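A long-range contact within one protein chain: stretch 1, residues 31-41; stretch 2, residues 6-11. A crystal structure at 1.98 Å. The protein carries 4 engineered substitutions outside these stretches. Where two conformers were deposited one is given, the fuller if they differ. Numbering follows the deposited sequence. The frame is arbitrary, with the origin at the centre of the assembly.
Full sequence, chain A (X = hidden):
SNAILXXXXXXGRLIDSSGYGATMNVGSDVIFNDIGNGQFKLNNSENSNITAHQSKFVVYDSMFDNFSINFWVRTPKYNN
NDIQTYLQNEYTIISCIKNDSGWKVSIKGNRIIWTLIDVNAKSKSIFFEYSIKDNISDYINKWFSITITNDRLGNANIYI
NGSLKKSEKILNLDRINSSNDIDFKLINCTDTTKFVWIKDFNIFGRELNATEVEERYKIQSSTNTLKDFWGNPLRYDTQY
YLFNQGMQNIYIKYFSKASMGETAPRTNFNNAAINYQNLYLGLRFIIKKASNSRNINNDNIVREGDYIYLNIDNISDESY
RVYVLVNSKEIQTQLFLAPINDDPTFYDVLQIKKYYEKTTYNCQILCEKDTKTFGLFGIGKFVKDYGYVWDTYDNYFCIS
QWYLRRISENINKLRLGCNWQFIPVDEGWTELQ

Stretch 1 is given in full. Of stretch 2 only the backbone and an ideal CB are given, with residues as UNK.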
ATOM      1  N   ILE A  31      -0.017  18.604  -5.094  1.00 31.91           N
ATOM      2  CA  ILE A  31      -1.286  17.954  -5.401  1.00 35.98           C
ATOM      3  C   ILE A  31      -1.872  17.339  -4.133  1.00 31.89           C
ATOM      4  O   ILE A  31      -1.175  16.710  -3.338  1.00 36.47           O
ATOM      5  CB  ILE A  31      -1.135  16.871  -6.497  1.00 44.83           C
ATOM      6  CG1 ILE A  31      -0.824  17.509  -7.852  1.00 51.41           C
ATOM      7  CG2 ILE A  31      -2.423  16.061  -6.634  1.00 47.00           C
ATOM      8  CD1 ILE A  31       0.569  18.048  -7.971  1.00 60.86           C
ATOM      9  N   PHE A  32      -3.165  17.530  -3.945  1.00 28.78           N
ATOM     10  CA  PHE A  32      -3.842  17.006  -2.777  1.00 35.49           C
ATOM     11  C   PHE A  32      -4.957  16.092  -3.241  1.00 39.81           C
ATOM     12  O   PHE A  32      -5.467  16.235  -4.347  1.00 49.37           O
ATOM     13  CB  PHE A  32      -4.471  18.135  -1.956  1.00 41.52           C
ATOM     14  CG  PHE A  32      -3.476  19.028  -1.262  1.00 38.01           C
ATOM     15  CD1 PHE A  32      -2.926  18.655  -0.050  1.00 38.30           C
ATOM     16  CD2 PHE A  32      -3.122  20.255  -1.809  1.00 34.96           C
ATOM     17  CE1 PHE A  32      -2.022  19.474   0.600  1.00 37.20           C
ATOM     18  CE2 PHE A  32      -2.226  21.088  -1.164  1.00 41.63           C
ATOM     19  CZ  PHE A  32      -1.671  20.698   0.042  1.00 45.49           C
ATOM     20  N   ASN A  33      -5.327  15.148  -2.389  1.00 38.85           N
ATOM     21  CA  ASN A  33      -6.616  14.489  -2.515  1.00 41.45           C
ATOM     22  C   ASN A  33      -7.218  14.345  -1.126  1.00 43.66           C
ATOM     23  O   ASN A  33      -6.508  14.466  -0.127  1.00 43.26           O
ATOM     24  CB  ASN A  33      -6.504  13.148  -3.252  1.00 39.78           C
ATOM     25  CG  ASN A  33      -5.735  12.106  -2.472  1.00 32.45           C
ATOM     26  OD1 ASN A  33      -5.976  11.898  -1.287  1.00 36.81           O
ATOM     27  ND2 ASN A  33      -4.805  11.436  -3.144  1.00 33.26           N
ATOM     28  N   ASP A  34      -8.525  14.112  -1.056  1.00 45.38           N
ATOM     29  CA  ASP A  34      -9.202  14.023   0.231  1.00 44.67           C
ATOM     30  C   ASP A  34      -9.441  12.588   0.714  1.00 46.89           C
ATOM     31  O   ASP A  34     -10.347  12.346   1.512  1.00 47.15           O
ATOM     32  CB  ASP A  34     -10.529  14.792   0.187  1.00 59.83           C
ATOM     33  CG  ASP A  34     -11.341  14.490  -1.067  1.00 70.43           C
ATOM     34  OD1 ASP A  34     -11.361  13.321  -1.508  1.00 70.07           O
ATOM     35  OD2 ASP A  34     -11.967  15.425  -1.611  1.00 78.42           O
ATOM     36  N   ILE A  35      -8.640  11.639   0.236  1.00 44.09           N
ATOM     37  CA  ILE A  35      -8.738  10.265   0.732  1.00 46.65           C
ATOM     38  C   ILE A  35      -8.275  10.239   2.180  1.00 46.34           C
ATOM     39  O   ILE A  35      -7.212  10.755   2.491  1.00 42.41           O
ATOM     40  CB  ILE A  35      -7.855   9.302  -0.073  1.00 42.84           C
ATOM     41  CG1 ILE A  35      -8.277   9.293  -1.548  1.00 40.02           C
ATOM     42  CG2 ILE A  35      -7.919   7.900   0.535  1.00 38.02           C
ATOM     43  CD1 ILE A  35      -7.276   8.578  -2.473  1.00 35.52           C
ATOM     44  N   GLY A  36      -9.061   9.647   3.073  1.00 44.03           N
ATOM     45  CA  GLY A  36      -8.700   9.688   4.477  1.00 45.38           C
ATOM     46  C   GLY A  36      -8.701  11.139   4.931  1.00 47.06           C
ATOM     47  O   GLY A  36      -9.730  11.795   4.866  1.00 48.86           O
ATOM     48  N   ASN A  37      -7.565  11.673   5.357  1.00 59.71           N
ATOM     49  CA  ASN A  37      -7.589  13.066   5.788  1.00 72.18           C
ATOM     50  C   ASN A  37      -6.337  13.930   5.661  1.00 63.35           C
ATOM     51  O   ASN A  37      -5.931  14.526   6.653  1.00 72.05           O
ATOM     52  CB  ASN A  37      -8.063  13.138   7.241  1.00 84.29           C
ATOM     53  CG  ASN A  37      -7.061  12.538   8.205  1.00 81.71           C
ATOM     54  OD1 ASN A  37      -6.978  12.938   9.367  1.00 88.27           O
ATOM     55  ND2 ASN A  37      -6.282  11.577   7.720  1.00 63.74           N
ATOM     56  N   GLY A  38      -5.713  14.036   4.492  1.00 66.55           N
ATOM     57  CA  GLY A  38      -5.954  13.238   3.307  1.00 40.43           C
ATOM     58  C   GLY A  38      -4.553  12.875   2.800  1.00 37.19           C
ATOM     59  O   GLY A  38      -3.766  12.307   3.549  1.00 41.88           O
ATOM     60  N   GLN A  39      -4.221  13.197   1.552  1.00 30.32           N
ATOM     61  CA  GLN A  39      -2.898  12.856   1.014  1.00 30.25           C
ATOM     62  C   GLN A  39      -2.308  13.996   0.211  1.00 33.56           C
ATOM     63  O   GLN A  39      -3.044  14.713  -0.447  1.00 36.28           O
ATOM     64  CB  GLN A  39      -2.984  11.622   0.111  1.00 27.92           C
ATOM     65  CG  GLN A  39      -3.697  10.426   0.741  1.00 29.71           C
ATOM     66  CD  GLN A  39      -3.790   9.241  -0.229  1.00 35.25           C
ATOM     67  OE1 GLN A  39      -3.438   9.354  -1.416  1.00 32.93           O
ATOM     68  NE2 GLN A  39      -4.262   8.107   0.271  1.00 27.70           N
ATOM     69  N   PHE A  40      -0.982  14.166   0.249  1.00 31.01           N
ATOM     70  CA  PHE A  40      -0.353  15.141  -0.645  1.00 31.61           C
ATOM     71  C   PHE A  40       0.869  14.622  -1.392  1.00 30.54           C
ATOM     72  O   PHE A  40       1.597  13.764  -0.908  1.00 35.02           O
ATOM     73  CB  PHE A  40      -0.047  16.497   0.043  1.00 28.27           C
ATOM     74  CG  PHE A  40       1.016  16.439   1.101  1.00 32.09           C
ATOM     75  CD1 PHE A  40       2.359  16.556   0.766  1.00 32.89           C
ATOM     76  CD2 PHE A  40       0.671  16.324   2.442  1.00 38.50           C
ATOM     77  CE1 PHE A  40       3.345  16.532   1.742  1.00 34.31           C
ATOM     78  CE2 PHE A  40       1.652  16.289   3.428  1.00 40.16           C
ATOM     79  CZ  PHE A  40       2.999  16.403   3.076  1.00 32.49           C
ATOM     80  N   LYS A  41       1.077  15.181  -2.578  1.00 26.42           N
ATOM     81  CA  LYS A  41       2.150  14.774  -3.468  1.00 24.81           C
ATOM     82  C   LYS A  41       3.135  15.931  -3.655  1.00 23.54           C
ATOM     83  O   LYS A  41       2.755  17.026  -4.075  1.00 34.31           O
ATOM     84  CB  LYS A  41       1.548  14.380  -4.819  1.00 23.65           C
ATOM     85  CG  LYS A  41       2.520  13.817  -5.855  1.00 23.24           C
ATOM     86  CD  LYS A  41       1.722  13.598  -7.160  1.00 28.26           C
ATOM     87  CE  LYS A  41       2.534  13.069  -8.311  1.00 37.74           C
ATOM     88  NZ  LYS A  41       1.641  12.907  -9.507  1.00 29.81           N
ATOM     89  N   UNK A   6      -0.233  17.800  13.656  1.00 51.37           N
ATOM     90  CA  UNK A   6      -0.807  16.778  12.781  1.00 51.56           C
ATOM     91  C   UNK A   6      -1.406  17.435  11.549  1.00 54.68           C
ATOM     92  O   UNK A   6      -2.278  18.300  11.656  1.00 61.26           O
ATOM     93  CB  UNK A   6      -1.867  15.957  13.519  1.00 51.56           C
ATOM     94  N   UNK A   7      -0.931  17.038  10.375  1.00 49.62           N
ATOM     95  CA  UNK A   7      -1.430  17.627   9.142  1.00 46.06           C
ATOM     96  C   UNK A   7      -2.665  16.871   8.671  1.00 52.56           C
ATOM     97  O   UNK A   7      -2.662  15.645   8.572  1.00 48.30           O
ATOM     98  CB  UNK A   7      -0.348  17.620   8.060  1.00 46.06           C
ATOM     99  N   UNK A   8      -3.729  17.613   8.399  1.00 51.66           N
ATOM    100  CA  UNK A   8      -4.914  17.035   7.790  1.00 48.62           C
ATOM    101  C   UNK A   8      -5.373  17.944   6.673  1.00 49.77           C
ATOM    102  O   UNK A   8      -5.281  19.167   6.775  1.00 53.01           O
ATOM    103  CB  UNK A   8      -6.026  16.826   8.820  1.00 48.62           C
ATOM    104  N   UNK A   9      -5.852  17.336   5.598  1.00 39.66           N
ATOM    105  CA  UNK A   9      -6.441  18.069   4.495  1.00 49.13           C
ATOM    106  C   UNK A   9      -7.956  17.993   4.642  1.00 63.24           C
ATOM    107  O   UNK A   9      -8.583  17.027   4.207  1.00 70.00           O
ATOM    108  CB  UNK A   9      -5.981  17.514   3.145  1.00 49.13           C
ATOM    109  N   UNK A  10      -8.534  19.018   5.261  0.53 69.27           N
ATOM    110  CA  UNK A  10      -9.968  19.054   5.542  0.53 74.55           C
ATOM    111  C   UNK A  10     -10.683  20.097   4.690  0.53 72.69           C
ATOM    112  O   UNK A  10     -10.383  21.285   4.775  0.53 70.07           O
ATOM    113  CB  UNK A  10     -10.208  19.341   7.026  0.53 74.55           C
ATOM    114  N   UNK A  11     -11.630  19.649   3.871  1.00 74.67           N
ATOM    115  CA  UNK A  11     -12.462  20.558   3.100  1.00 73.19           C
ATOM    116  C   UNK A  11     -11.724  21.601   2.282  1.00 72.81           C
ATOM    117  O   UNK A  11     -11.986  22.797   2.404  1.00 69.45           O
ATOM    118  CB  UNK A  11     -13.420  21.277   4.052  1.00 73.19           C
TER

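Stretch 1 is a β-hairpin: its arms, residues 31–33 and 39–41, are paired by backbone hydrogen bonds, and the loop between them meets the strand of stretch 2 chiefly through Asn 37, and the strand's backbone passes beside Asn 37 and Gly 38.

Position 6 lies within the strand, away from the hairpin, and an ideal CB there has nothing of stretch 1 within 5.5 Å. Many residues would serve. It is Ser 6, which makes no contact with the hairpin.

At position 7 the CA-to-CB bond points sideways, yet the ideal CB is 5.2 Å from Phe 40 CE2. A small side chain would stop short of this ring; a longer apolar one, such as leucine, isoleucine or methionine, could reach it. The residue is Leu 7, with chi1 m and chi2 t, and its end comes nearer than its CB: CD1 lies 4.3 Å from Phe 40 CE2.

Position 8 is tighter. Its CA is 2.9 Å from Asn 37 O in a CA-H...O contact, and the ideal CB is only 3.2 Å from the same oxygen. The Asn 37 side chain offers polar atoms nearby, so a compact residue, perhaps with a hydroxyl, fits well. Ser 8 takes the m rotamer, and its OG approaches Asn 37 OD1 at 3.4 Å, at best a weak hydrogen bond.

Position 9 is the centre of the contact. Its backbone N donates a hydrogen bond to Asn 37 O at 3.0 Å, which any residue but proline could do, and this bond links the strand to the turn. CA-to-CB points toward stretch 1, with the ideal CB 3.7 Å from Gly 38 N. Beyond lies the ring of Phe 32, so a broad, flat side chain would suit best, though a long aliphatic one could also cover it. Tyr 9, with chi1 t, lays its ring along Phe 32: the planes are 4° from parallel, but slid apart, with centroids 4.6 Å apart and little overlap. Tyr 9 CD2 meets Phe 32 CD1 at 3.5 Å, and Phe 32 CB sits over the tyrosine face. Asn 33 O is 3.6 Å from Tyr 9 CD1, while Asp 34 CA lies at the ring edge.

Position 10 points sideways, its ideal CB clear of stretch 1. Only a long side chain could return to the turn, where Asn 37 OD1 offers an acceptor. Arg 10 does so loosely, NH2 stopping 4.1 Å from Asn 37 OD1.

Position 11 leaves the strand with phi 52°, which favours glycine; Gly 11 touches nothing of stretch 1.

Stretch 2, residues 6-11: SLSYRG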
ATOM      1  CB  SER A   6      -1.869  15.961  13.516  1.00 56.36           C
ATOM      2  OG  SER A   6      -3.035  16.726  13.757  1.00 66.52           O
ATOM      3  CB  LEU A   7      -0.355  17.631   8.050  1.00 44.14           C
ATOM      4  CG  LEU A   7       0.891  18.489   8.327  1.00 55.33           C
ATOM      5  CD1 LEU A   7       1.803  18.591   7.099  1.00 49.19           C
ATOM      6  CD2 LEU A   7       0.485  19.866   8.798  1.00 55.93           C
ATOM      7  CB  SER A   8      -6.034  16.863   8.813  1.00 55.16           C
ATOM      8  OG  SER A   8      -5.625  16.022   9.873  1.00 65.57           O
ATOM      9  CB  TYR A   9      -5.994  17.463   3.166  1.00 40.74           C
ATOM     10  CG  TYR A   9      -6.420  18.263   1.963  1.00 48.16           C
ATOM     11  CD1 TYR A   9      -7.390  17.779   1.093  1.00 48.12           C
ATOM     12  CD2 TYR A   9      -5.856  19.509   1.697  1.00 44.76           C
ATOM     13  CE1 TYR A   9      -7.786  18.510  -0.009  1.00 50.85           C
ATOM     14  CE2 TYR A   9      -6.244  20.245   0.596  1.00 46.30           C
ATOM     15  CZ  TYR A   9      -7.211  19.744  -0.251  1.00 53.02           C
ATOM     16  OH  TYR A   9      -7.602  20.475  -1.347  1.00 59.38           O
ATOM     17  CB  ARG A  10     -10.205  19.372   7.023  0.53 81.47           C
ATOM     18  CG  ARG A  10      -9.537  18.413   7.998  0.53 82.23           C
ATOM     19  CD  ARG A  10     -10.432  17.230   8.331  0.53 82.64           C
ATOM     20  NE  ARG A  10      -9.816  16.337   9.311  0.53 77.80           N
ATOM     21  CZ  ARG A  10      -9.735  16.596  10.613  0.53 71.64           C
ATOM     22  NH1 ARG A  10     -10.225  17.728  11.098  0.53 67.49           N
ATOM     23  NH2 ARG A  10      -9.158  15.723  11.430  0.53 68.70           N
TER
HETATM   24  O   HOH W   1      -3.024  14.983   5.165  1.00 65.54           O
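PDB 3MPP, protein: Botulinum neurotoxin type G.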